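PDB 4RAJ: heme oxygenase, which probably catalyses the oxygen-dependent opening of heme to biliverdin, with release of iron and carbon monoxide, as heme oxygenases do. Local coordinates for residues K123-H128 with L141-T146; A70-L75 with V88-L93; K26-I31 with A216-N221; K55-F60 with P97-D102. All coordinates share one frame; numbering follows the deposited sequence.

Interaction 1. Residues K123-H128 with L141-T146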
loop_
_atom_site.group_PDB
_atom_site.type_symbol
_atom_site.label_atom_id
_atom_site.label_comp_id
_atom_site.label_asym_id
_atom_site.label_seq_id
_atom_site.Cartn_x
_atom_site.Cartn_y
_atom_site.Cartn_z
ATOM N N LYS A 123 10.334 9.615 2.905
ATOM C CA LYS A 123 11.705 9.119 3.044
ATOM C C LYS A 123 11.874 8.293 4.315
ATOM O O LYS A 123 12.562 7.265 4.313
ATOM C CB LYS A 123 12.698 10.289 3.015
ATOM C CG LYS A 123 12.756 10.961 1.640
ATOM C CD LYS A 123 13.830 12.048 1.534
ATOM C CE LYS A 123 13.432 13.315 2.252
ATOM N NZ LYS A 123 14.462 14.376 2.052
ATOM N N ASP A 124 11.230 8.728 5.393
ATOM C CA ASP A 124 11.277 7.994 6.651
ATOM C C ASP A 124 10.653 6.598 6.512
ATOM O O ASP A 124 11.159 5.629 7.065
ATOM C CB ASP A 124 10.566 8.785 7.766
ATOM C CG ASP A 124 11.365 10.018 8.227
ATOM O OD1 ASP A 124 12.571 10.119 7.927
ATOM O OD2 ASP A 124 10.773 10.892 8.891
ATOM N N TYR A 125 9.544 6.493 5.786
ATOM C CA TYR A 125 8.899 5.193 5.608
ATOM C C TYR A 125 9.756 4.316 4.705
ATOM O O TYR A 125 9.944 3.127 4.983
ATOM C CB TYR A 125 7.483 5.362 5.024
ATOM C CG TYR A 125 6.595 4.124 5.110
ATOM C CD1 TYR A 125 6.901 3.058 5.955
ATOM C CD2 TYR A 125 5.447 4.035 4.337
ATOM C CE1 TYR A 125 6.079 1.924 6.022
ATOM C CE2 TYR A 125 4.625 2.916 4.394
ATOM C CZ TYR A 125 4.938 1.866 5.235
ATOM O OH TYR A 125 4.094 0.772 5.266
ATOM N N GLU A 126 10.285 4.903 3.627
ATOM C CA GLU A 126 11.196 4.166 2.745
ATOM C C GLU A 126 12.377 3.569 3.516
ATOM O O GLU A 126 12.760 2.418 3.298
ATOM C CB GLU A 126 11.723 5.075 1.644
ATOM C CG GLU A 126 10.700 5.448 0.572
ATOM C CD GLU A 126 11.296 6.407 -0.438
ATOM O OE1 GLU A 126 12.086 7.280 -0.020
ATOM O OE2 GLU A 126 11.001 6.272 -1.642
ATOM N N ALA A 127 12.944 4.365 4.413
ATOM C CA ALA A 127 14.084 3.939 5.220
ATOM C C ALA A 127 13.682 2.826 6.173
ATOM O O ALA A 127 14.413 1.845 6.349
ATOM C CB ALA A 127 14.652 5.121 5.986
ATOM N N HIS A 128 12.502 2.970 6.766
ATOM C CA HIS A 128 11.995 1.979 7.704
ATOM C C HIS A 128 11.773 0.631 7.025
ATOM O O HIS A 128 12.144 -0.412 7.562
ATOM C CB HIS A 128 10.693 2.457 8.342
ATOM C CG HIS A 128 10.138 1.499 9.348
ATOM N ND1 HIS A 128 10.814 1.162 10.500
ATOM C CD2 HIS A 128 8.984 0.794 9.367
ATOM C CE1 HIS A 128 10.095 0.294 11.191
ATOM N NE2 HIS A 128 8.978 0.060 10.528
ATOM N N LEU A 141 5.479 -8.430 6.432
ATOM C CA LEU A 141 4.186 -9.049 6.145
ATOM C C LEU A 141 3.042 -8.290 6.806
ATOM O O LEU A 141 1.916 -8.305 6.304
ATOM C CB LEU A 141 4.187 -10.528 6.575
ATOM C CG LEU A 141 5.149 -11.475 5.843
ATOM C CD1 LEU A 141 5.225 -12.816 6.574
ATOM C CD2 LEU A 141 4.737 -11.700 4.392
ATOM N N ALA A 142 3.336 -7.594 7.909
ATOM C CA ALA A 142 2.359 -6.729 8.545
ATOM C C ALA A 142 2.064 -5.539 7.658
ATOM O O ALA A 142 0.935 -5.043 7.635
ATOM C CB ALA A 142 2.861 -6.259 9.924
ATOM N N HIS A 143 3.071 -5.072 6.926
ATOM C CA HIS A 143 2.834 -3.959 6.024
ATOM C C HIS A 143 2.127 -4.372 4.741
ATOM O O HIS A 143 1.377 -3.578 4.164
ATOM C CB HIS A 143 4.126 -3.217 5.690
ATOM C CG HIS A 143 4.763 -2.563 6.873
ATOM N ND1 HIS A 143 5.161 -1.245 6.851
ATOM C CD2 HIS A 143 5.218 -3.070 8.042
ATOM C CE1 HIS A 143 5.702 -0.934 8.014
ATOM N NE2 HIS A 143 5.771 -2.030 8.747
ATOM N N VAL A 144 2.362 -5.597 4.304
ATOM C CA VAL A 144 1.570 -6.164 3.221
ATOM C C VAL A 144 0.108 -6.225 3.643
ATOM O O VAL A 144 -0.786 -5.848 2.885
ATOM C CB VAL A 144 2.049 -7.578 2.846
ATOM C CG1 VAL A 144 1.091 -8.224 1.828
ATOM C CG2 VAL A 144 3.462 -7.525 2.298
ATOM N N TYR A 145 -0.128 -6.689 4.870
ATOM C CA TYR A 145 -1.491 -6.845 5.370
ATOM C C TYR A 145 -2.239 -5.515 5.314
ATOM O O TYR A 145 -3.391 -5.452 4.866
ATOM C CB TYR A 145 -1.493 -7.411 6.807
ATOM C CG TYR A 145 -2.883 -7.525 7.393
ATOM C CD1 TYR A 145 -3.800 -8.427 6.870
ATOM C CD2 TYR A 145 -3.277 -6.746 8.475
ATOM C CE1 TYR A 145 -5.080 -8.541 7.394
ATOM C CE2 TYR A 145 -4.561 -6.859 9.012
ATOM C CZ TYR A 145 -5.456 -7.761 8.463
ATOM O OH TYR A 145 -6.731 -7.887 8.975
ATOM N N THR A 146 -1.550 -4.452 5.720
ATOM C CA THR A 146 -2.111 -3.112 5.775
ATOM C C THR A 146 -2.270 -2.441 4.412
ATOM O O THR A 146 -3.327 -1.896 4.104
ATOM C CB THR A 146 -1.233 -2.191 6.633
ATOM O OG1 THR A 146 -0.981 -2.813 7.909
ATOM C CG2 THR A 146 -1.907 -0.838 6.840
#

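Interaction 2. Residues A70-L75 with V88-L93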
loop_
_atom_site.group_PDB
_atom_site.type_symbol
_atom_site.label_atom_id
_atom_site.label_comp_id
_atom_site.label_asym_id
_atom_site.label_seq_id
_atom_site.Cartn_x
_atom_site.Cartn_y
_atom_site.Cartn_z
ATOM N N ALA A 70 11.834 -4.523 -0.775
ATOM C CA ALA A 70 12.258 -5.138 0.476
ATOM C C ALA A 70 11.814 -6.601 0.514
ATOM O O ALA A 70 12.587 -7.481 0.905
ATOM C CB ALA A 70 11.690 -4.371 1.676
ATOM N N LEU A 71 10.573 -6.853 0.112
ATOM C CA LEU A 71 10.059 -8.216 0.041
ATOM C C LEU A 71 10.846 -9.062 -0.955
ATOM O O LEU A 71 11.152 -10.234 -0.693
ATOM C CB LEU A 71 8.584 -8.229 -0.357
ATOM C CG LEU A 71 7.572 -7.706 0.666
ATOM C CD1 LEU A 71 6.252 -7.355 -0.030
ATOM C CD2 LEU A 71 7.349 -8.729 1.771
ATOM N N ASP A 72 11.146 -8.477 -2.112
ATOM C CA ASP A 72 11.881 -9.206 -3.150
ATOM C C ASP A 72 13.273 -9.583 -2.668
ATOM O O ASP A 72 13.787 -10.655 -2.991
ATOM C CB ASP A 72 11.971 -8.379 -4.433
ATOM C CG ASP A 72 10.665 -8.366 -5.215
ATOM O OD1 ASP A 72 9.755 -9.169 -4.904
ATOM O OD2 ASP A 72 10.557 -7.554 -6.154
ATOM N N GLU A 73 13.874 -8.683 -1.896
ATOM C CA GLU A 73 15.167 -8.923 -1.275
ATOM C C GLU A 73 15.100 -10.072 -0.272
ATOM O O GLU A 73 16.014 -10.901 -0.208
ATOM C CB GLU A 73 15.664 -7.658 -0.576
ATOM C CG GLU A 73 17.149 -7.677 -0.272
ATOM C CD GLU A 73 17.985 -7.696 -1.535
ATOM O OE1 GLU A 73 18.327 -6.602 -2.033
ATOM O OE2 GLU A 73 18.293 -8.802 -2.033
ATOM N N ALA A 74 14.029 -10.107 0.520
ATOM C CA ALA A 74 13.836 -11.186 1.487
ATOM C C ALA A 74 13.615 -12.520 0.764
ATOM O O ALA A 74 14.166 -13.544 1.178
ATOM C CB ALA A 74 12.665 -10.880 2.429
ATOM N N LEU A 75 12.828 -12.507 -0.313
ATOM C CA LEU A 75 12.609 -13.724 -1.094
ATOM C C LEU A 75 13.903 -14.219 -1.723
ATOM O O LEU A 75 14.173 -15.422 -1.760
ATOM C CB LEU A 75 11.567 -13.499 -2.178
ATOM C CG LEU A 75 10.120 -13.357 -1.719
ATOM C CD1 LEU A 75 9.266 -12.924 -2.900
ATOM C CD2 LEU A 75 9.603 -14.665 -1.121
ATOM N N VAL A 88 1.372 -16.185 -2.600
ATOM C CA VAL A 88 0.335 -15.173 -2.399
ATOM C C VAL A 88 0.879 -13.760 -2.678
ATOM O O VAL A 88 0.134 -12.862 -3.066
ATOM C CB VAL A 88 -0.280 -15.244 -0.961
ATOM C CG1 VAL A 88 -0.968 -16.596 -0.731
ATOM C CG2 VAL A 88 0.764 -15.001 0.117
ATOM N N LEU A 89 2.186 -13.575 -2.526
ATOM C CA LEU A 89 2.799 -12.271 -2.798
ATOM C C LEU A 89 3.026 -12.016 -4.283
ATOM O O LEU A 89 2.794 -10.914 -4.785
ATOM C CB LEU A 89 4.143 -12.147 -2.065
ATOM C CG LEU A 89 4.114 -12.037 -0.549
ATOM C CD1 LEU A 89 5.537 -12.104 0.013
ATOM C CD2 LEU A 89 3.447 -10.743 -0.137
ATOM N N LYS A 90 3.500 -13.040 -4.981
ATOM C CA LYS A 90 3.956 -12.877 -6.346
ATOM C C LYS A 90 2.878 -13.250 -7.354
ATOM O O LYS A 90 3.171 -13.414 -8.529
ATOM C CB LYS A 90 5.215 -13.717 -6.582
ATOM C CG LYS A 90 6.332 -13.457 -5.564
ATOM C CD LYS A 90 6.884 -12.044 -5.667
ATOM C CE LYS A 90 7.444 -11.764 -7.045
ATOM N NZ LYS A 90 8.136 -10.448 -7.091
ATOM N N GLY A 91 1.632 -13.370 -6.902
ATOM C CA GLY A 91 0.569 -13.829 -7.786
ATOM C C GLY A 91 -0.445 -12.769 -8.171
ATOM O O GLY A 91 -1.556 -13.090 -8.601
ATOM N N GLY A 92 -0.069 -11.505 -8.024
ATOM C CA GLY A 92 -0.932 -10.397 -8.402
ATOM C C GLY A 92 -1.118 -9.319 -7.345
ATOM O O GLY A 92 -1.694 -8.268 -7.621
ATOM N N LEU A 93 -0.656 -9.566 -6.125
ATOM C CA LEU A 93 -0.829 -8.582 -5.074
ATOM C C LEU A 93 -0.054 -7.297 -5.326
ATOM O O LEU A 93 -0.510 -6.217 -4.934
ATOM C CB LEU A 93 -0.391 -9.144 -3.720
ATOM C CG LEU A 93 -1.393 -9.646 -2.679
ATOM C CD1 LEU A 93 -0.678 -9.793 -1.343
ATOM C CD2 LEU A 93 -2.615 -8.759 -2.535
#

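Interaction 3. Residues K26-I31 with A216-N221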
loop_
_atom_site.group_PDB
_atom_site.type_symbol
_atom_site.label_atom_id
_atom_site.label_comp_id
_atom_site.label_asym_id
_atom_site.label_seq_id
_atom_site.Cartn_x
_atom_site.Cartn_y
_atom_site.Cartn_z
ATOM N N LYS A 26 -8.855 -4.933 15.174
ATOM C CA LYS A 26 -9.418 -4.315 16.377
ATOM C C LYS A 26 -8.522 -3.209 16.911
ATOM O O LYS A 26 -9.000 -2.152 17.323
ATOM C CB LYS A 26 -9.647 -5.349 17.487
ATOM C CG LYS A 26 -10.860 -6.234 17.280
ATOM C CD LYS A 26 -11.319 -6.863 18.593
ATOM C CE LYS A 26 -10.231 -7.717 19.218
ATOM N NZ LYS A 26 -10.678 -8.341 20.493
ATOM N N ALA A 27 -7.219 -3.456 16.929
ATOM C CA ALA A 27 -6.293 -2.469 17.463
ATOM C C ALA A 27 -6.213 -1.228 16.571
ATOM O O ALA A 27 -5.995 -0.122 17.065
ATOM C CB ALA A 27 -4.923 -3.076 17.641
ATOM N N SER A 28 -6.399 -1.405 15.264
ATOM C CA SER A 28 -6.243 -0.284 14.334
ATOM C C SER A 28 -7.542 0.461 14.038
ATOM O O SER A 28 -7.558 1.363 13.200
ATOM C CB SER A 28 -5.627 -0.761 13.014
ATOM O OG SER A 28 -6.484 -1.667 12.336
ATOM N N ARG A 29 -8.617 0.100 14.734
ATOM C CA ARG A 29 -9.933 0.668 14.456
ATOM C C ARG A 29 -9.939 2.201 14.502
ATOM O O ARG A 29 -10.437 2.846 13.579
ATOM C CB ARG A 29 -10.970 0.115 15.434
ATOM C CG ARG A 29 -12.403 0.483 15.075
ATOM C CD ARG A 29 -13.362 0.225 16.229
ATOM N NE ARG A 29 -13.144 1.150 17.340
ATOM C CZ ARG A 29 -13.660 2.374 17.411
ATOM N NH1 ARG A 29 -14.429 2.831 16.432
ATOM N NH2 ARG A 29 -13.406 3.144 18.462
ATOM N N LYS A 30 -9.368 2.778 15.554
ATOM C CA LYS A 30 -9.378 4.229 15.733
ATOM C C LYS A 30 -8.505 4.985 14.715
ATOM O O LYS A 30 -8.899 6.043 14.221
ATOM C CB LYS A 30 -8.942 4.590 17.155
ATOM C CG LYS A 30 -10.052 4.464 18.190
ATOM C CD LYS A 30 -9.661 5.135 19.505
ATOM C CE LYS A 30 -8.542 4.378 20.211
ATOM N NZ LYS A 30 -8.525 4.626 21.684
ATOM N N ILE A 31 -7.324 4.459 14.412
ATOM C CA ILE A 31 -6.440 5.129 13.466
ATOM C C ILE A 31 -6.947 4.900 12.034
ATOM O O ILE A 31 -6.722 5.734 11.158
ATOM C CB ILE A 31 -4.963 4.655 13.625
ATOM C CG1 ILE A 31 -4.003 5.593 12.886
ATOM C CG2 ILE A 31 -4.788 3.201 13.201
ATOM C CD1 ILE A 31 -4.054 7.013 13.393
ATOM N N ALA A 216 1.943 1.068 12.583
ATOM C CA ALA A 216 2.954 1.982 12.046
ATOM C C ALA A 216 2.668 2.309 10.585
ATOM O O ALA A 216 2.936 3.423 10.133
ATOM C CB ALA A 216 4.361 1.394 12.182
ATOM N N ALA A 217 2.130 1.339 9.851
ATOM C CA ALA A 217 1.809 1.568 8.441
ATOM C C ALA A 217 0.741 2.644 8.312
ATOM O O ALA A 217 0.846 3.521 7.455
ATOM C CB ALA A 217 1.364 0.270 7.771
ATOM N N PHE A 218 -0.280 2.600 9.168
ATOM C CA PHE A 218 -1.275 3.678 9.188
ATOM C C PHE A 218 -0.605 5.005 9.522
ATOM O O PHE A 218 -0.869 6.032 8.895
ATOM C CB PHE A 218 -2.387 3.403 10.205
ATOM C CG PHE A 218 -3.403 2.409 9.744
ATOM C CD1 PHE A 218 -4.507 2.821 9.006
ATOM C CD2 PHE A 218 -3.274 1.064 10.057
ATOM C CE1 PHE A 218 -5.459 1.907 8.581
ATOM C CE2 PHE A 218 -4.220 0.143 9.631
ATOM C CZ PHE A 218 -5.310 0.566 8.888
ATOM N N GLY A 219 0.255 4.981 10.532
ATOM C CA GLY A 219 0.929 6.192 10.965
ATOM C C GLY A 219 1.759 6.819 9.860
ATOM O O GLY A 219 1.705 8.042 9.638
ATOM N N HIS A 220 2.530 5.981 9.166
ATOM C CA HIS A 220 3.354 6.451 8.060
ATOM C C HIS A 220 2.481 7.007 6.939
ATOM O O HIS A 220 2.776 8.060 6.370
ATOM C CB HIS A 220 4.242 5.322 7.540
ATOM C CG HIS A 220 5.439 5.049 8.400
ATOM N ND1 HIS A 220 6.503 5.922 8.487
ATOM C CD2 HIS A 220 5.745 3.998 9.200
ATOM C CE1 HIS A 220 7.409 5.424 9.314
ATOM N NE2 HIS A 220 6.975 4.255 9.756
ATOM N N ASN A 221 1.424 6.266 6.590
ATOM C CA ASN A 221 0.535 6.684 5.519
ATOM C C ASN A 221 -0.076 8.030 5.837
ATOM O O ASN A 221 -0.156 8.903 4.981
ATOM C CB ASN A 221 -0.575 5.650 5.284
ATOM C CG ASN A 221 -0.109 4.482 4.447
ATOM O OD1 ASN A 221 1.083 4.320 4.211
ATOM N ND2 ASN A 221 -1.049 3.657 3.997
#

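Interaction 4. Residues K55-F60 with P97-D102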
loop_
_atom_site.group_PDB
_atom_site.type_symbol
_atom_site.label_atom_id
_atom_site.label_comp_id
_atom_site.label_asym_id
_atom_site.label_seq_id
_atom_site.Cartn_x
_atom_site.Cartn_y
_atom_site.Cartn_z
ATOM N N LYS A 55 -0.011 13.062 -8.971
ATOM C CA LYS A 55 1.091 13.399 -8.062
ATOM C C LYS A 55 0.912 12.749 -6.701
ATOM O O LYS A 55 1.878 12.270 -6.097
ATOM C CB LYS A 55 1.228 14.911 -7.894
ATOM C CG LYS A 55 2.088 15.530 -8.956
ATOM C CD LYS A 55 2.042 17.046 -8.918
ATOM C CE LYS A 55 1.510 17.584 -10.239
ATOM N NZ LYS A 55 2.062 18.929 -10.576
ATOM N N ALA A 56 -0.325 12.733 -6.221
ATOM C CA ALA A 56 -0.631 12.097 -4.944
ATOM C C ALA A 56 -0.427 10.584 -5.033
ATOM O O ALA A 56 0.143 9.983 -4.128
ATOM C CB ALA A 56 -2.052 12.428 -4.508
ATOM N N LEU A 57 -0.877 9.976 -6.130
ATOM C CA LEU A 57 -0.603 8.553 -6.398
ATOM C C LEU A 57 0.888 8.262 -6.369
ATOM O O LEU A 57 1.324 7.205 -5.893
ATOM C CB LEU A 57 -1.154 8.116 -7.764
ATOM C CG LEU A 57 -2.621 7.760 -7.985
ATOM C CD1 LEU A 57 -2.786 7.191 -9.383
ATOM C CD2 LEU A 57 -3.123 6.763 -6.973
ATOM N N GLY A 58 1.667 9.196 -6.904
ATOM C CA GLY A 58 3.114 9.067 -6.938
ATOM C C GLY A 58 3.757 8.847 -5.573
ATOM O O GLY A 58 4.741 8.136 -5.484
ATOM N N CYS A 59 3.202 9.441 -4.517
ATOM C CA CYS A 59 3.694 9.193 -3.163
ATOM C C CYS A 59 3.645 7.719 -2.858
ATOM O O CYS A 59 4.586 7.133 -2.335
ATOM C CB CYS A 59 2.867 9.947 -2.121
ATOM S SG CYS A 59 3.036 11.712 -2.277
ATOM N N PHE A 60 2.526 7.111 -3.194
ATOM C CA PHE A 60 2.351 5.717 -2.861
ATOM C C PHE A 60 2.951 4.779 -3.899
ATOM O O PHE A 60 3.199 3.601 -3.609
ATOM C CB PHE A 60 0.868 5.477 -2.599
ATOM C CG PHE A 60 0.458 6.066 -1.296
ATOM C CD1 PHE A 60 0.604 5.335 -0.129
ATOM C CD2 PHE A 60 0.084 7.394 -1.208
ATOM C CE1 PHE A 60 0.298 5.901 1.102
ATOM C CE2 PHE A 60 -0.220 7.971 0.027
ATOM C CZ PHE A 60 -0.111 7.218 1.176
ATOM N N PRO A 97 4.063 -1.687 -10.196
ATOM C CA PRO A 97 3.939 -1.474 -11.644
ATOM C C PRO A 97 2.623 -0.815 -12.056
ATOM O O PRO A 97 2.641 0.025 -12.957
ATOM C CB PRO A 97 4.032 -2.891 -12.216
ATOM C CG PRO A 97 4.831 -3.641 -11.208
ATOM C CD PRO A 97 4.347 -3.104 -9.887
ATOM N N GLY A 98 1.516 -1.177 -11.406
ATOM C CA GLY A 98 0.239 -0.513 -11.636
ATOM C C GLY A 98 0.265 0.985 -11.317
ATOM O O GLY A 98 -0.247 1.818 -12.085
ATOM N N PHE A 99 0.864 1.344 -10.187
ATOM C CA PHE A 99 1.022 2.767 -9.856
ATOM C C PHE A 99 1.865 3.485 -10.900
ATOM O O PHE A 99 1.554 4.588 -11.321
ATOM C CB PHE A 99 1.677 2.952 -8.480
ATOM C CG PHE A 99 0.701 2.918 -7.329
ATOM C CD1 PHE A 99 0.358 1.705 -6.745
ATOM C CD2 PHE A 99 0.146 4.097 -6.824
ATOM C CE1 PHE A 99 -0.521 1.661 -5.692
ATOM C CE2 PHE A 99 -0.733 4.063 -5.778
ATOM C CZ PHE A 99 -1.071 2.840 -5.205
ATOM N N LYS A 100 2.953 2.861 -11.315
ATOM C CA LYS A 100 3.824 3.512 -12.284
ATOM C C LYS A 100 3.085 3.722 -13.603
ATOM O O LYS A 100 3.210 4.770 -14.219
ATOM C CB LYS A 100 5.100 2.700 -12.516
ATOM C CG LYS A 100 6.211 3.529 -13.154
ATOM C CD LYS A 100 7.362 2.664 -13.654
ATOM C CE LYS A 100 8.582 3.530 -13.936
ATOM N NZ LYS A 100 9.637 2.762 -14.651
ATOM N N GLN A 101 2.303 2.733 -14.031
ATOM C CA GLN A 101 1.506 2.883 -15.248
ATOM C C GLN A 101 0.564 4.083 -15.172
ATOM O O GLN A 101 0.455 4.868 -16.121
ATOM C CB GLN A 101 0.700 1.605 -15.520
ATOM C CG GLN A 101 1.537 0.493 -16.106
ATOM C CD GLN A 101 0.830 -0.850 -16.051
ATOM O OE1 GLN A 101 -0.362 -0.949 -16.347
ATOM N NE2 GLN A 101 1.566 -1.893 -15.674
ATOM N N ASP A 102 -0.125 4.220 -14.047
ATOM C CA ASP A 102 -1.052 5.336 -13.866
ATOM C C ASP A 102 -0.323 6.678 -13.861
ATOM O O ASP A 102 -0.746 7.632 -14.517
ATOM C CB ASP A 102 -1.844 5.173 -12.571
ATOM C CG ASP A 102 -2.928 4.129 -12.687
ATOM O OD1 ASP A 102 -3.218 3.678 -13.832
ATOM O OD2 ASP A 102 -3.499 3.772 -11.629
#

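Interaction 1. Residues K123-H128 with L141-T146
Tyr-125 brings the hydroxyl end of its ring up against the rim of the His-143 imidazole, and the two side chains reach for each other from opposite directions. Its OH and His-143 ND1 are hydrogen-bonded at 2.8 Å. ND1 sits at the edge of the phenol ring, in its plane, and Tyr-125 CE1 lies in the plane of the imidazole, 3.5 Å from CE1 of His-143. The rings therefore meet rim to rim, their planes 31° apart, with neither over the face of the other. Tyr-125 gets across because its CG is swung anti to the backbone N (chi1 -166°), which carries the ring far enough to span a CA to CA gap of 11.0 Å between Tyr-125 and His-143. These residues belong to helices 120-135 and 140-151 of the all-helical heme oxygenase fold, and with His-128 they make a largely buried aromatic cluster. His-128 comes in roughly at right angles to His-143 and puts its CD2 3.9 Å from His-143 CE1. The NE2 atoms of both histidines bond to one carboxylate oxygen, OE1 of Glu-213, which probably helps set the rotation of each imidazole. The Tyr-125 hydroxyl has a second partner in Gln-147 NE2, while the tyrosine ring stacks on His-220 of helix 204-227. Further along helix 140-151, Thr-146 OG1 is shared between Ala-142 O, 3.0 Å away, and ND1 of His-214.

Interaction 2. Residues A70-L75 with V88-L93
The backbones stay well apart, Leu-71 CA lying 8.8 Å from Leu-89 CA, so side chains alone bridge helix 50-76 and the end of the short helix 86-89. This is a helix-to-turn contact at the border of the all-helical heme oxygenase fold, with an apolar inner part and a charged outer one. Inside, Leu-71 CD2 meets Leu-89 CD1 at 4.2 Å, and Val-82 and Val-144 touch both leucines. Outside, Lys-90, where the chain leaves helical geometry, folds its side chain back with bends at chi2 (-65°) and chi3 (-59°). The curled chain slides past Leu-75 in the opposite direction, its CD 3.8 Å from Leu-75 CD1, and delivers the ammonium to Asp-72. There NZ forms a salt bridge with OD1 at 3.0 Å. The same OD1 also bonds to Tyr-94 OH, its stronger partner, so one carboxylate oxygen is held by two groups. An alanine in place of Asp-72 would strip Lys-90 NZ and Tyr-94 OH of their common acceptor and is likely to leave the lysine tip free to turn into solvent. Lys-90 NZ meets OD1 on its syn side, 33° out of the carboxylate plane.

Interaction 3. Residues K26-I31 with A216-N221
Phe-218 is wedged against Ile-31 and Ser-28, joining the start of helix 29-47 to helix 204-227 in the all-helical heme oxygenase fold. The tight part is apolar. Ile-31 runs past Phe-218 in the opposite direction, with CG1 lying 3.8 Å from Phe-218 CB and CG2 equally close to Phe-218 CG. CG2 also makes an off-centre CH-pi contact, 4.3 Å from the ring centroid and 29° off its normal. Ser-28 sits at the break between helices 20-27 and 29-47. Toward solvent the contact is looser: Ile-31, though packed on Phe-218 with CG1 and CG2, lies at its edge and is partly exposed, and next to it Arg-29 and Lys-30 are exposed, with the CB of Arg-29 directed away from helix 204-227. An alanine at Phe-218 would remove the ring that Ile-31 and Ser-28 share, and would probably open a gap beside the pocket. That pocket holds a bound polyether, probably from the crystallisation liquor, about 3 Å from the Phe-218 side chain; in this heme-free protein it may mark part of the heme cleft. Ser-28 OG bonds to His-214 NE2 and to Leu-24 O, while Ser-28 CB rests 3.8 Å from Phe-218 CE2.

Interaction 4. Residues K55-F60 with P97-D102
The carboxylate of Asp-102 is gripped by two backbone amides, OD1 by the N-H of Ala-175 and OD2 by that of Ala-176, while its CB rests on Leu-57 CD1, 3.9 Å away. These bonds pin the acid to a neighbouring loop, leaving its aliphatic part to pack across the contact. The two segments form an antiparallel helix pair in the all-helical heme oxygenase fold. The axes of segments 55-60 and 97-102 come within 9.4 Å, their N-to-C directions 158° apart, on helix 50-76 and helix 96-107. At the middle of the pair Phe-99 is laid against the backbone of the other helix. Its CD2 is 3.5 Å from the carbonyl O of Leu-57, and one face of the ring has the carbonyl carbon of Phe-60 above it, offset toward the rim at a height of 4.1 Å. Leu-57 crosses Phe-99 at about a right angle and sets CD2 3.8 Å from Phe-99 CE2. The Phe-99 ring also meets that of Phe-64, one turn along helix 50-76. Phe-60 behaves differently: its ring leads away toward Asn-221, Ile-224 and Ile-225 of helix 204-227. It reaches within about 3 Å of the bound polyether and so lines that pocket from this side. Phe-60 CB, by contrast, stays 3.8 Å from Phe-99 CE2.

Interactions 1 and 4 are the buried contacts, and interaction 1 lies nearer the centre of the chain; interactions 2 and 3 are only partly buried. The chemistry follows: aromatic rims, one pair hydrogen-bonded, in 1; phenylalanine packed on a helix backbone in 4; leucines edged by a salt bridge in 2; and a mainly apolar, CH-pi touch in 3. Helix 50-76 serves both 2 and 4 at different points along its length. Val-144 joins interaction 1 to 2 by packing on Leu-71, and Tyr-125 joins it to 3 through His-220. Interactions 3 and 4, on opposite sides of the chain's centre, each send a phenylalanine to the polyether pocket, and Asn-221 touches Phe-60 there.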